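Local coordinates for NikO protein (PDB 4FQD), which acts as an enolpyruvyl transferase essential for nikkomycin biosynthesis in Streptomyces tendae, at residues V268-C273 against L415-L420; D302-M307 against A348-Y353; D342-L347 against T358-A363; G370-L375 against T387-D392. The protein carries 4 engineered substitutions. One frame throughout, in Å; residues are numbered along the deposited sequence.

Interaction 1: V268-C273 against L415-L420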
loop_
_atom_site.group_PDB
_atom_site.type_symbol
_atom_site.label_atom_id
_atom_site.label_comp_id
_atom_site.label_asym_id
_atom_site.label_seq_id
_atom_site.Cartn_x
_atom_site.Cartn_y
_atom_site.Cartn_z
ATOM N N VAL A 268 -7.828 -21.939 -1.707
ATOM C CA VAL A 268 -6.913 -22.000 -2.840
ATOM C C VAL A 268 -5.593 -21.326 -2.481
ATOM O O VAL A 268 -4.520 -21.880 -2.718
ATOM C CB VAL A 268 -7.508 -21.328 -4.094
ATOM C CG1 VAL A 268 -6.466 -21.244 -5.201
ATOM C CG2 VAL A 268 -8.736 -22.087 -4.570
ATOM N N VAL A 269 -5.686 -20.132 -1.901
ATOM C CA VAL A 269 -4.514 -19.403 -1.433
ATOM C C VAL A 269 -3.729 -20.240 -0.431
ATOM O O VAL A 269 -2.501 -20.325 -0.501
ATOM C CB VAL A 269 -4.914 -18.068 -0.768
ATOM C CG1 VAL A 269 -3.698 -17.385 -0.155
ATOM C CG2 VAL A 269 -5.596 -17.155 -1.773
ATOM N N THR A 270 -4.452 -20.869 0.491
ATOM C CA THR A 270 -3.848 -21.686 1.537
ATOM C C THR A 270 -3.038 -22.846 0.963
ATOM O O THR A 270 -1.932 -23.126 1.421
ATOM C CB THR A 270 -4.917 -22.242 2.499
ATOM O OG1 THR A 270 -5.679 -21.160 3.047
ATOM C CG2 THR A 270 -4.266 -23.022 3.631
ATOM N N TRP A 271 -3.592 -23.513 -0.044
ATOM C CA TRP A 271 -2.923 -24.660 -0.646
ATOM C C TRP A 271 -1.746 -24.258 -1.530
ATOM O O TRP A 271 -0.753 -24.981 -1.618
ATOM C CB TRP A 271 -3.915 -25.522 -1.432
ATOM C CG TRP A 271 -4.848 -26.297 -0.557
ATOM C CD1 TRP A 271 -6.208 -26.201 -0.519
ATOM C CD2 TRP A 271 -4.488 -27.282 0.419
ATOM N NE1 TRP A 271 -6.718 -27.070 0.416
ATOM C CE2 TRP A 271 -5.681 -27.745 1.006
ATOM C CE3 TRP A 271 -3.271 -27.821 0.851
ATOM C CZ2 TRP A 271 -5.696 -28.719 2.000
ATOM C CZ3 TRP A 271 -3.287 -28.788 1.837
ATOM C CH2 TRP A 271 -4.491 -29.227 2.402
ATOM N N ILE A 272 -1.862 -23.108 -2.186
ATOM C CA ILE A 272 -0.762 -22.575 -2.980
ATOM C C ILE A 272 0.414 -22.248 -2.064
ATOM O O ILE A 272 1.565 -22.551 -2.381
ATOM C CB ILE A 272 -1.184 -21.317 -3.764
ATOM C CG1 ILE A 272 -2.201 -21.685 -4.848
ATOM C CG2 ILE A 272 0.025 -20.643 -4.391
ATOM C CD1 ILE A 272 -2.743 -20.493 -5.609
ATOM N N CYS A 273 0.110 -21.643 -0.920
ATOM C CA CYS A 273 1.122 -21.336 0.083
ATOM C C CYS A 273 1.775 -22.613 0.600
ATOM O O CYS A 273 2.988 -22.664 0.801
ATOM C CB CYS A 273 0.501 -20.557 1.244
ATOM S SG CYS A 273 1.637 -20.213 2.609
ATOM N N LEU A 415 -0.204 -20.678 10.960
ATOM C CA LEU A 415 0.700 -21.177 11.990
ATOM C C LEU A 415 0.968 -22.661 11.781
ATOM O O LEU A 415 2.084 -23.139 11.984
ATOM C CB LEU A 415 0.124 -20.938 13.386
ATOM C CG LEU A 415 0.127 -19.490 13.879
ATOM C CD1 LEU A 415 -0.445 -19.401 15.285
ATOM C CD2 LEU A 415 1.529 -18.913 13.823
ATOM N N LEU A 416 -0.070 -23.382 11.371
ATOM C CA LEU A 416 0.038 -24.812 11.119
ATOM C C LEU A 416 0.964 -25.087 9.938
ATOM O O LEU A 416 1.741 -26.040 9.959
ATOM C CB LEU A 416 -1.346 -25.411 10.862
ATOM C CG LEU A 416 -1.418 -26.916 10.607
ATOM C CD1 LEU A 416 -0.722 -27.682 11.719
ATOM C CD2 LEU A 416 -2.867 -27.357 10.478
ATOM N N LEU A 417 0.880 -24.245 8.913
ATOM C CA LEU A 417 1.731 -24.384 7.737
ATOM C C LEU A 417 3.184 -24.074 8.073
ATOM O O LEU A 417 4.098 -24.762 7.618
ATOM C CB LEU A 417 1.251 -23.466 6.611
ATOM C CG LEU A 417 -0.143 -23.735 6.042
ATOM C CD1 LEU A 417 -0.453 -22.764 4.915
ATOM C CD2 LEU A 417 -0.261 -25.174 5.566
ATOM N N ALA A 418 3.389 -23.031 8.871
ATOM C CA ALA A 418 4.728 -22.624 9.276
ATOM C C ALA A 418 5.364 -23.659 10.199
ATOM O O ALA A 418 6.570 -23.898 10.139
ATOM C CB ALA A 418 4.685 -21.262 9.951
ATOM N N ALA A 419 4.545 -24.272 11.048
ATOM C CA ALA A 419 5.021 -25.299 11.969
ATOM C C ALA A 419 5.496 -26.538 11.218
ATOM O O ALA A 419 6.440 -27.206 11.640
ATOM C CB ALA A 419 3.932 -25.666 12.963
ATOM N N LEU A 420 4.838 -26.838 10.103
ATOM C CA LEU A 420 5.191 -27.998 9.290
ATOM C C LEU A 420 6.540 -27.821 8.596
ATOM O O LEU A 420 7.121 -28.784 8.096
ATOM C CB LEU A 420 4.097 -28.283 8.258
ATOM C CG LEU A 420 2.790 -28.863 8.800
ATOM C CD1 LEU A 420 1.725 -28.899 7.714
ATOM C CD2 LEU A 420 3.020 -30.254 9.372
#

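Interaction 2: D302-M307 against A348-Y353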
loop_
_atom_site.group_PDB
_atom_site.type_symbol
_atom_site.label_atom_id
_atom_site.label_comp_id
_atom_site.label_asym_id
_atom_site.label_seq_id
_atom_site.Cartn_x
_atom_site.Cartn_y
_atom_site.Cartn_z
ATOM N N ASP A 302 -1.315 -11.504 -8.844
ATOM C CA ASP A 302 -0.382 -10.484 -9.301
ATOM C C ASP A 302 0.779 -10.385 -8.320
ATOM O O ASP A 302 1.923 -10.160 -8.714
ATOM C CB ASP A 302 -1.078 -9.130 -9.444
ATOM C CG ASP A 302 -0.115 -8.018 -9.808
ATOM O OD1 ASP A 302 0.422 -8.041 -10.936
ATOM O OD2 ASP A 302 0.104 -7.118 -8.970
ATOM N N LEU A 303 0.475 -10.562 -7.038
ATOM C CA LEU A 303 1.499 -10.580 -6.002
ATOM C C LEU A 303 2.375 -11.819 -6.122
ATOM O O LEU A 303 3.598 -11.733 -6.026
ATOM C CB LEU A 303 0.863 -10.522 -4.615
ATOM C CG LEU A 303 0.296 -9.170 -4.187
ATOM C CD1 LEU A 303 -0.353 -9.286 -2.821
ATOM C CD2 LEU A 303 1.390 -8.116 -4.175
ATOM N N LEU A 304 1.739 -12.969 -6.333
ATOM C CA LEU A 304 2.452 -14.234 -6.484
ATOM C C LEU A 304 3.437 -14.179 -7.646
ATOM O O LEU A 304 4.553 -14.693 -7.549
ATOM C CB LEU A 304 1.467 -15.387 -6.689
ATOM C CG LEU A 304 0.566 -15.744 -5.504
ATOM C CD1 LEU A 304 -0.333 -16.920 -5.855
ATOM C CD2 LEU A 304 1.395 -16.047 -4.262
ATOM N N ASP A 305 3.019 -13.552 -8.739
ATOM C CA ASP A 305 3.877 -13.402 -9.908
ATOM C C ASP A 305 5.046 -12.472 -9.601
ATOM O O ASP A 305 6.160 -12.678 -10.082
ATOM C CB ASP A 305 3.078 -12.864 -11.096
ATOM C CG ASP A 305 3.935 -12.666 -12.332
ATOM O OD1 ASP A 305 4.837 -13.497 -12.571
ATOM O OD2 ASP A 305 3.713 -11.677 -13.062
ATOM N N ARG A 306 4.784 -11.448 -8.798
ATOM C CA ARG A 306 5.814 -10.487 -8.424
ATOM C C ARG A 306 6.813 -11.086 -7.437
ATOM O O ARG A 306 7.980 -10.693 -7.409
ATOM C CB ARG A 306 5.180 -9.218 -7.847
ATOM C CG ARG A 306 4.627 -8.273 -8.905
ATOM C CD ARG A 306 3.501 -7.408 -8.356
ATOM N NE ARG A 306 3.899 -6.654 -7.172
ATOM C CZ ARG A 306 3.055 -5.957 -6.417
ATOM N NH1 ARG A 306 1.766 -5.920 -6.725
ATOM N NH2 ARG A 306 3.498 -5.299 -5.355
ATOM N N MET A 307 6.353 -12.041 -6.635
ATOM C CA MET A 307 7.222 -12.703 -5.668
ATOM C C MET A 307 8.059 -13.795 -6.329
ATOM O O MET A 307 9.072 -14.226 -5.782
ATOM C CB MET A 307 6.406 -13.289 -4.512
ATOM C CG MET A 307 5.637 -12.250 -3.712
ATOM S SD MET A 307 4.774 -12.941 -2.287
ATOM C CE MET A 307 6.134 -13.166 -1.144
ATOM N N ALA A 348 2.232 -13.233 4.078
ATOM C CA ALA A 348 3.234 -12.856 5.068
ATOM C C ALA A 348 4.216 -13.999 5.282
ATOM O O ALA A 348 5.419 -13.779 5.422
ATOM C CB ALA A 348 2.568 -12.474 6.379
ATOM N N LEU A 349 3.695 -15.221 5.308
ATOM C CA LEU A 349 4.530 -16.405 5.475
ATOM C C LEU A 349 5.436 -16.599 4.264
ATOM O O LEU A 349 6.601 -16.972 4.403
ATOM C CB LEU A 349 3.663 -17.647 5.694
ATOM C CG LEU A 349 4.404 -18.973 5.877
ATOM C CD1 LEU A 349 5.421 -18.871 7.003
ATOM C CD2 LEU A 349 3.419 -20.100 6.141
ATOM N N LEU A 350 4.893 -16.342 3.077
ATOM C CA LEU A 350 5.671 -16.417 1.847
ATOM C C LEU A 350 6.762 -15.352 1.836
ATOM O O LEU A 350 7.837 -15.558 1.274
ATOM C CB LEU A 350 4.766 -16.247 0.626
ATOM C CG LEU A 350 3.818 -17.403 0.300
ATOM C CD1 LEU A 350 2.847 -17.004 -0.799
ATOM C CD2 LEU A 350 4.606 -18.638 -0.104
ATOM N N GLY A 351 6.476 -14.216 2.465
ATOM C CA GLY A 351 7.426 -13.122 2.545
ATOM C C GLY A 351 8.648 -13.469 3.374
ATOM O O GLY A 351 9.717 -12.883 3.197
ATOM N N ALA A 352 8.491 -14.430 4.280
ATOM C CA ALA A 352 9.593 -14.883 5.120
ATOM C C ALA A 352 10.641 -15.624 4.297
ATOM O O ALA A 352 11.775 -15.810 4.738
ATOM C CB ALA A 352 9.076 -15.769 6.243
ATOM N N TYR A 353 10.253 -16.044 3.097
ATOM C CA TYR A 353 11.153 -16.755 2.199
ATOM C C TYR A 353 11.649 -15.843 1.082
ATOM O O TYR A 353 12.412 -16.267 0.214
ATOM C CB TYR A 353 10.459 -17.984 1.611
ATOM C CG TYR A 353 10.196 -19.079 2.619
ATOM C CD1 TYR A 353 9.122 -18.999 3.497
ATOM C CD2 TYR A 353 11.018 -20.196 2.689
ATOM C CE1 TYR A 353 8.878 -19.999 4.420
ATOM C CE2 TYR A 353 10.781 -21.201 3.608
ATOM C CZ TYR A 353 9.709 -21.098 4.470
ATOM O OH TYR A 353 9.469 -22.096 5.386
#

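Interaction 3: D342-L347 against T358-A363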
loop_
_atom_site.group_PDB
_atom_site.type_symbol
_atom_site.label_atom_id
_atom_site.label_comp_id
_atom_site.label_asym_id
_atom_site.label_seq_id
_atom_site.Cartn_x
_atom_site.Cartn_y
_atom_site.Cartn_z
ATOM N N ASP A 342 -8.078 -12.034 4.264
ATOM C CA ASP A 342 -7.785 -13.395 4.699
ATOM C C ASP A 342 -6.578 -13.984 3.974
ATOM O O ASP A 342 -5.995 -14.969 4.426
ATOM C CB ASP A 342 -9.003 -14.298 4.491
ATOM C CG ASP A 342 -10.141 -13.966 5.435
ATOM O OD1 ASP A 342 -9.862 -13.598 6.595
ATOM O OD2 ASP A 342 -11.313 -14.075 5.020
ATOM N N SER A 343 -6.211 -13.379 2.849
ATOM C CA SER A 343 -5.091 -13.866 2.049
ATOM C C SER A 343 -3.760 -13.358 2.593
ATOM O O SER A 343 -2.720 -13.995 2.420
ATOM C CB SER A 343 -5.256 -13.440 0.588
ATOM O OG SER A 343 -6.459 -13.950 0.039
ATOM N N GLN A 344 -3.809 -12.210 3.258
ATOM C CA GLN A 344 -2.615 -11.552 3.785
ATOM C C GLN A 344 -1.713 -12.385 4.722
ATOM O O GLN A 344 -0.489 -12.320 4.597
ATOM C CB GLN A 344 -2.992 -10.200 4.410
ATOM C CG GLN A 344 -2.390 -9.933 5.772
ATOM C CD GLN A 344 -3.436 -9.527 6.788
ATOM O OE1 GLN A 344 -3.445 -10.020 7.915
ATOM N NE2 GLN A 344 -4.324 -8.620 6.396
ATOM N N PRO A 345 -2.296 -13.165 5.655
ATOM C CA PRO A 345 -1.407 -13.947 6.527
ATOM C C PRO A 345 -0.551 -14.966 5.773
ATOM O O PRO A 345 0.597 -15.203 6.151
ATOM C CB PRO A 345 -2.382 -14.675 7.458
ATOM C CG PRO A 345 -3.594 -13.823 7.473
ATOM C CD PRO A 345 -3.703 -13.267 6.087
ATOM N N PHE A 346 -1.104 -15.555 4.719
ATOM C CA PHE A 346 -0.374 -16.544 3.935
ATOM C C PHE A 346 0.695 -15.884 3.071
ATOM O O PHE A 346 1.731 -16.481 2.783
ATOM C CB PHE A 346 -1.338 -17.361 3.076
ATOM C CG PHE A 346 -2.441 -18.008 3.860
ATOM C CD1 PHE A 346 -2.216 -19.185 4.554
ATOM C CD2 PHE A 346 -3.701 -17.436 3.910
ATOM C CE1 PHE A 346 -3.227 -19.781 5.281
ATOM C CE2 PHE A 346 -4.718 -18.027 4.634
ATOM C CZ PHE A 346 -4.481 -19.201 5.321
ATOM N N LEU A 347 0.437 -14.646 2.663
ATOM C CA LEU A 347 1.407 -13.880 1.896
ATOM C C LEU A 347 2.543 -13.414 2.799
ATOM O O LEU A 347 3.675 -13.226 2.349
ATOM C CB LEU A 347 0.729 -12.685 1.225
ATOM C CG LEU A 347 -0.378 -13.051 0.235
ATOM C CD1 LEU A 347 -1.086 -11.809 -0.274
ATOM C CD2 LEU A 347 0.192 -13.857 -0.921
ATOM N N THR A 358 9.005 -7.291 3.241
ATOM C CA THR A 358 7.651 -7.328 2.702
ATOM C C THR A 358 6.740 -6.448 3.549
ATOM O O THR A 358 6.625 -6.645 4.757
ATOM C CB THR A 358 7.088 -8.761 2.656
ATOM O OG1 THR A 358 7.703 -9.483 1.582
ATOM C CG2 THR A 358 5.582 -8.736 2.434
ATOM N N TYR A 359 6.101 -5.473 2.911
ATOM C CA TYR A 359 5.235 -4.538 3.617
ATOM C C TYR A 359 3.768 -4.851 3.356
ATOM O O TYR A 359 3.315 -4.846 2.212
ATOM C CB TYR A 359 5.549 -3.099 3.203
ATOM C CG TYR A 359 6.992 -2.703 3.417
ATOM C CD1 TYR A 359 7.945 -2.919 2.429
ATOM C CD2 TYR A 359 7.402 -2.113 4.605
ATOM C CE1 TYR A 359 9.264 -2.559 2.618
ATOM C CE2 TYR A 359 8.721 -1.749 4.805
ATOM C CZ TYR A 359 9.647 -1.974 3.808
ATOM O OH TYR A 359 10.961 -1.613 4.001
ATOM N N ILE A 360 3.029 -5.125 4.425
ATOM C CA ILE A 360 1.618 -5.469 4.308
ATOM C C ILE A 360 0.742 -4.470 5.055
ATOM O O ILE A 360 0.890 -4.282 6.263
ATOM C CB ILE A 360 1.340 -6.885 4.846
ATOM C CG1 ILE A 360 2.167 -7.917 4.074
ATOM C CG2 ILE A 360 -0.145 -7.203 4.764
ATOM C CD1 ILE A 360 1.987 -9.337 4.563
ATOM N N ARG A 361 -0.168 -3.828 4.330
ATOM C CA ARG A 361 -1.079 -2.867 4.939
ATOM C C ARG A 361 -2.515 -3.374 4.929
ATOM O O ARG A 361 -3.030 -3.796 3.893
ATOM C CB ARG A 361 -1.001 -1.518 4.225
ATOM C CG ARG A 361 -1.677 -0.390 4.984
ATOM C CD ARG A 361 -1.611 0.907 4.206
ATOM N NE ARG A 361 -1.571 2.066 5.090
ATOM C CZ ARG A 361 -0.454 2.681 5.461
ATOM N NH1 ARG A 361 0.718 2.253 5.018
ATOM N NH2 ARG A 361 -0.508 3.729 6.270
ATOM N N GLU A 362 -3.156 -3.324 6.091
ATOM C CA GLU A 362 -4.537 -3.759 6.233
ATOM C C GLU A 362 -5.495 -2.581 6.093
ATOM O O GLU A 362 -5.418 -1.616 6.853
ATOM C CB GLU A 362 -4.736 -4.435 7.590
ATOM C CG GLU A 362 -6.177 -4.771 7.905
ATOM C CD GLU A 362 -6.738 -5.839 6.992
ATOM O OE1 GLU A 362 -6.147 -6.937 6.927
ATOM O OE2 GLU A 362 -7.768 -5.578 6.338
ATOM N N ALA A 363 -6.400 -2.663 5.122
ATOM C CA ALA A 363 -7.345 -1.578 4.873
ATOM C C ALA A 363 -8.797 -2.045 4.922
ATOM O O ALA A 363 -9.684 -1.392 4.373
ATOM C CB ALA A 363 -7.046 -0.908 3.542
#

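Interaction 4: G370-L375 against T387-D392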
loop_
_atom_site.group_PDB
_atom_site.type_symbol
_atom_site.label_atom_id
_atom_site.label_comp_id
_atom_site.label_asym_id
_atom_site.label_seq_id
_atom_site.Cartn_x
_atom_site.Cartn_y
_atom_site.Cartn_z
ATOM N N GLY A 370 -2.703 -10.761 14.531
ATOM C CA GLY A 370 -2.527 -11.526 15.753
ATOM C C GLY A 370 -1.699 -12.783 15.564
ATOM O O GLY A 370 -1.288 -13.416 16.537
ATOM N N PHE A 371 -1.458 -13.149 14.310
ATOM C CA PHE A 371 -0.635 -14.310 13.994
ATOM C C PHE A 371 0.849 -13.964 14.070
ATOM O O PHE A 371 1.693 -14.845 14.237
ATOM C CB PHE A 371 -0.979 -14.843 12.598
ATOM C CG PHE A 371 -0.795 -13.833 11.497
ATOM C CD1 PHE A 371 -1.832 -12.995 11.125
ATOM C CD2 PHE A 371 0.416 -13.725 10.833
ATOM C CE1 PHE A 371 -1.665 -12.066 10.112
ATOM C CE2 PHE A 371 0.591 -12.799 9.822
ATOM C CZ PHE A 371 -0.452 -11.969 9.460
ATOM N N ALA A 372 1.154 -12.676 13.946
ATOM C CA ALA A 372 2.537 -12.197 13.908
ATOM C C ALA A 372 3.408 -12.548 15.127
ATOM O O ALA A 372 4.529 -13.026 14.954
ATOM C CB ALA A 372 2.584 -10.689 13.613
ATOM N N PRO A 373 2.909 -12.311 16.358
ATOM C CA PRO A 373 3.754 -12.657 17.510
ATOM C C PRO A 373 4.005 -14.159 17.624
ATOM O O PRO A 373 4.997 -14.573 18.224
ATOM C CB PRO A 373 2.931 -12.173 18.709
ATOM C CG PRO A 373 2.011 -11.143 18.149
ATOM C CD PRO A 373 1.668 -11.641 16.784
ATOM N N GLU A 374 3.114 -14.961 17.051
ATOM C CA GLU A 374 3.264 -16.409 17.087
ATOM C C GLU A 374 4.273 -16.879 16.043
ATOM O O GLU A 374 5.035 -17.815 16.284
ATOM C CB GLU A 374 1.913 -17.095 16.880
ATOM C CG GLU A 374 0.869 -16.702 17.908
ATOM C CD GLU A 374 1.330 -16.956 19.329
ATOM O OE1 GLU A 374 1.716 -18.104 19.637
ATOM O OE2 GLU A 374 1.313 -16.004 20.139
ATOM N N LEU A 375 4.272 -16.225 14.885
ATOM C CA LEU A 375 5.264 -16.502 13.852
ATOM C C LEU A 375 6.650 -16.087 14.329
ATOM O O LEU A 375 7.658 -16.653 13.908
ATOM C CB LEU A 375 4.921 -15.762 12.557
ATOM C CG LEU A 375 3.733 -16.273 11.743
ATOM C CD1 LEU A 375 3.527 -15.404 10.512
ATOM C CD2 LEU A 375 3.944 -17.725 11.343
ATOM N N THR A 387 -1.883 -0.401 11.287
ATOM C CA THR A 387 -2.445 -1.081 10.124
ATOM C C THR A 387 -1.373 -1.753 9.280
ATOM O O THR A 387 -1.679 -2.369 8.259
ATOM C CB THR A 387 -3.181 -0.097 9.196
ATOM O OG1 THR A 387 -2.220 0.662 8.452
ATOM C CG2 THR A 387 -4.050 0.854 9.991
ATOM N N VAL A 388 -0.117 -1.625 9.693
ATOM C CA VAL A 388 0.996 -2.092 8.875
ATOM C C VAL A 388 1.750 -3.258 9.502
ATOM O O VAL A 388 2.092 -3.231 10.683
ATOM C CB VAL A 388 1.985 -0.943 8.577
ATOM C CG1 VAL A 388 3.210 -1.459 7.830
ATOM C CG2 VAL A 388 1.292 0.152 7.784
ATOM N N LEU A 389 1.997 -4.286 8.696
ATOM C CA LEU A 389 2.837 -5.406 9.097
ATOM C C LEU A 389 4.024 -5.526 8.148
ATOM O O LEU A 389 3.864 -5.470 6.928
ATOM C CB LEU A 389 2.033 -6.708 9.094
ATOM C CG LEU A 389 2.838 -8.010 9.113
ATOM C CD1 LEU A 389 3.639 -8.140 10.400
ATOM C CD2 LEU A 389 1.920 -9.208 8.921
ATOM N N ARG A 390 5.216 -5.683 8.712
ATOM C CA ARG A 390 6.421 -5.828 7.905
ATOM C C ARG A 390 7.133 -7.137 8.222
ATOM O O ARG A 390 7.279 -7.508 9.385
ATOM C CB ARG A 390 7.367 -4.649 8.134
ATOM C CG ARG A 390 8.543 -4.599 7.172
ATOM C CD ARG A 390 9.843 -4.363 7.919
ATOM N NE ARG A 390 9.726 -3.276 8.887
ATOM C CZ ARG A 390 10.378 -3.232 10.044
ATOM N NH1 ARG A 390 11.196 -4.218 10.385
ATOM N NH2 ARG A 390 10.209 -2.204 10.864
ATOM N N VAL A 391 7.568 -7.837 7.179
ATOM C CA VAL A 391 8.327 -9.068 7.343
ATOM C C VAL A 391 9.744 -8.893 6.807
ATOM O O VAL A 391 9.938 -8.538 5.644
ATOM C CB VAL A 391 7.646 -10.254 6.630
ATOM C CG1 VAL A 391 8.512 -11.502 6.724
ATOM C CG2 VAL A 391 6.269 -10.510 7.223
ATOM N N ASP A 392 10.732 -9.139 7.662
ATOM C CA ASP A 392 12.132 -8.976 7.286
ATOM C C ASP A 392 12.731 -10.264 6.735
ATOM O O ASP A 392 13.445 -10.978 7.438
ATOM C CB ASP A 392 12.955 -8.490 8.481
ATOM C CG ASP A 392 12.636 -7.060 8.864
ATOM O OD1 ASP A 392 12.365 -6.251 7.954
ATOM O OD2 ASP A 392 12.658 -6.747 10.072
#

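Interaction 1: V268-C273 against L415-L420
L417 reaches across from its helix and sets one methyl, CD1, against T270 and C273. The contact is apolar. L417 CD1 stands 4.0 Å from C273 SG and also 4.0 Å from T270 CG2. The leucine and threonine side chains cross at about a right angle. The same methyl lies 3.8 Å from the backbone atom T270 O, so it rests against the T270 carbonyl and the C273 sulfur, three residues further on. C273 presents its sulfur because SG is anti to the backbone N (chi1 176°). The backbones stay well apart, with C273 CA and L417 CA 8.3 Å from each other. Helices 265-278 and 409-419 belong to an inverse barrel, in which a core of buried helices is surrounded by sheets. Helix 344-351 packs beside both. F346 meets T270, while L349 meets C273 and A418. The polar side of the contact belongs to T270. Its OG1 is anti to the carbonyl carbon (chi1 -56°), which leaves CG2 for L417. The buried hydroxyl is satisfied by bonds back to I266 O in its own helix and to Y438 OH.

Interaction 2: D302-M307 against A348-Y353
M307 carries its CG anti to the carbonyl carbon (chi1 -62°), stays extended at chi2 and bends at chi3 (77°). This bend lays the terminal methyl, CE, on the backbone of the facing helix at L350 and G351. M307 CE is 3.7 Å from L350 C and 3.8 Å from G351 N. The same methyl also touches the leucine side chain, with M307 CE 3.8 Å from L350 CB. G351 has no side chain, and so the methionine end meets bare backbone there. A second apolar pair lies one turn back, where L304 CD2 is 3.9 Å from L350 CD1. These two leucines cross obliquely, methyl branch to methyl branch. L350 therefore takes part in both pairs, CB against M307 and CD1 against L304. R306 points elsewhere. Its NH1 makes a salt bridge to D302 OD2 at 3.0 Å, in the guanidinium plane, and L303 CD2 lies over one face of the group, toward its rim. The contact joins helix 298-307, which has an exposed side, to the buried helix 344-351. Helix 265-278 flanks it, I272 against L304 and L277 against L350. Helix 409-419 meets L349 on another side of helix 344-351.

Interaction 3: D342-L347 against T358-A363
Q344 spans the tight end of this contact, touching I360 with its chain and E362 with its amide. Q344 CG packs 3.7 Å from I360 CG2. The side chain then bends at chi2 (-128°) and turns NE2 to E362 OE1. That hydrogen bond, Q344 NE2 to E362 OE1, is short at 2.5 Å and bent (130°), so its exact length is doubtful. The carboxylate oxygen lies nearly in the amide plane, and the amide and carboxylate planes are 70° apart. The other end is looser. I360 CD1 comes no closer than 4.5 Å to L347, meeting its backbone C. R361 points away from the helix, is partly exposed, and packs on L186 of the second subunit. The pair joins helix 344-351 to strand 356-362 within a beta-alpha-beta unit that starts at strand 331-334. An alanine in place of Q344 would lose the amide donor to E362 and would probably leave a gap over I360 CG2. E362 OE1 also bonds S341 OG, and OE2 takes the backbone N atoms of V364 and W365. Four polar partners, the Q344 bond the least certain, would hold the buried carboxylate and fix its rotation.

Interaction 4: G370-L375 against T387-D392
A372 and L389 bring the two backbones nearest, with A372 CA 8.3 Å from L389 CA where helix 372-378 lies over strand 388-393. L389 points toward the helix and uses both of its methyls. L389 CD2 touches the far end of the F371 ring, 3.7 Å from F371 CZ and 3.9 Å from F371 CE2. It comes in obliquely. L389 CD1 takes the other partner, at 4.2 Å from A372 CB. The leucine's CG is anti to its backbone N (chi1 164°), and its fork opens between ring and alanine. F371 has CG between the backbone N and the carbonyl carbon (chi1 59°), the crowded position. From there the ring extends to L389, while L375 CD1 of helix 372-378 sits at the ring edge. Helix 344-351 and helix 409-419 add to the ring's surroundings, through Q344, P345, A348 and A411.

Strand 388-393 lies inside a four-stranded mixed sheet, antiparallel to both 356-362 and 382-385. It forms a hairpin with 382-385, and T382 and V384 also touch L389. R390, next in the chain, turns its side chain away from the helix. It makes a salt bridge to D392 through weak hydrogen bonds and bonds A185 O of the second subunit through NE. The chemistry is thus divided between the two faces of the strand. The face toward helix 372-378 meets it through carbon alone, so shape rather than polarity fits F371 and A372 to L389, while the charge of R390 lies on the other face, toward the second subunit.

In the fold
Interaction 1 opens first along the chain, at 268-273, and closes last, at 415-420. Its long loop holds the other three contacts. Interaction 2 opens at 302-307 and interaction 3 at 342-347. Interaction 2 then closes at 348-353, before interaction 3 closes at 358-363, so these two cross, and both use helix 344-351. Interaction 4 follows in series, from 370-375 to 387-392. Interactions 3 and 4 fix two successive helices to neighbouring strands of one sheet, 356-362 and 388-393. Interactions 1 and 2 join helices to each other. Helix 344-351 is common ground: it takes part in interactions 2 and 3, and the helices of interaction 1 pack on it, which ties the helices to the sheet.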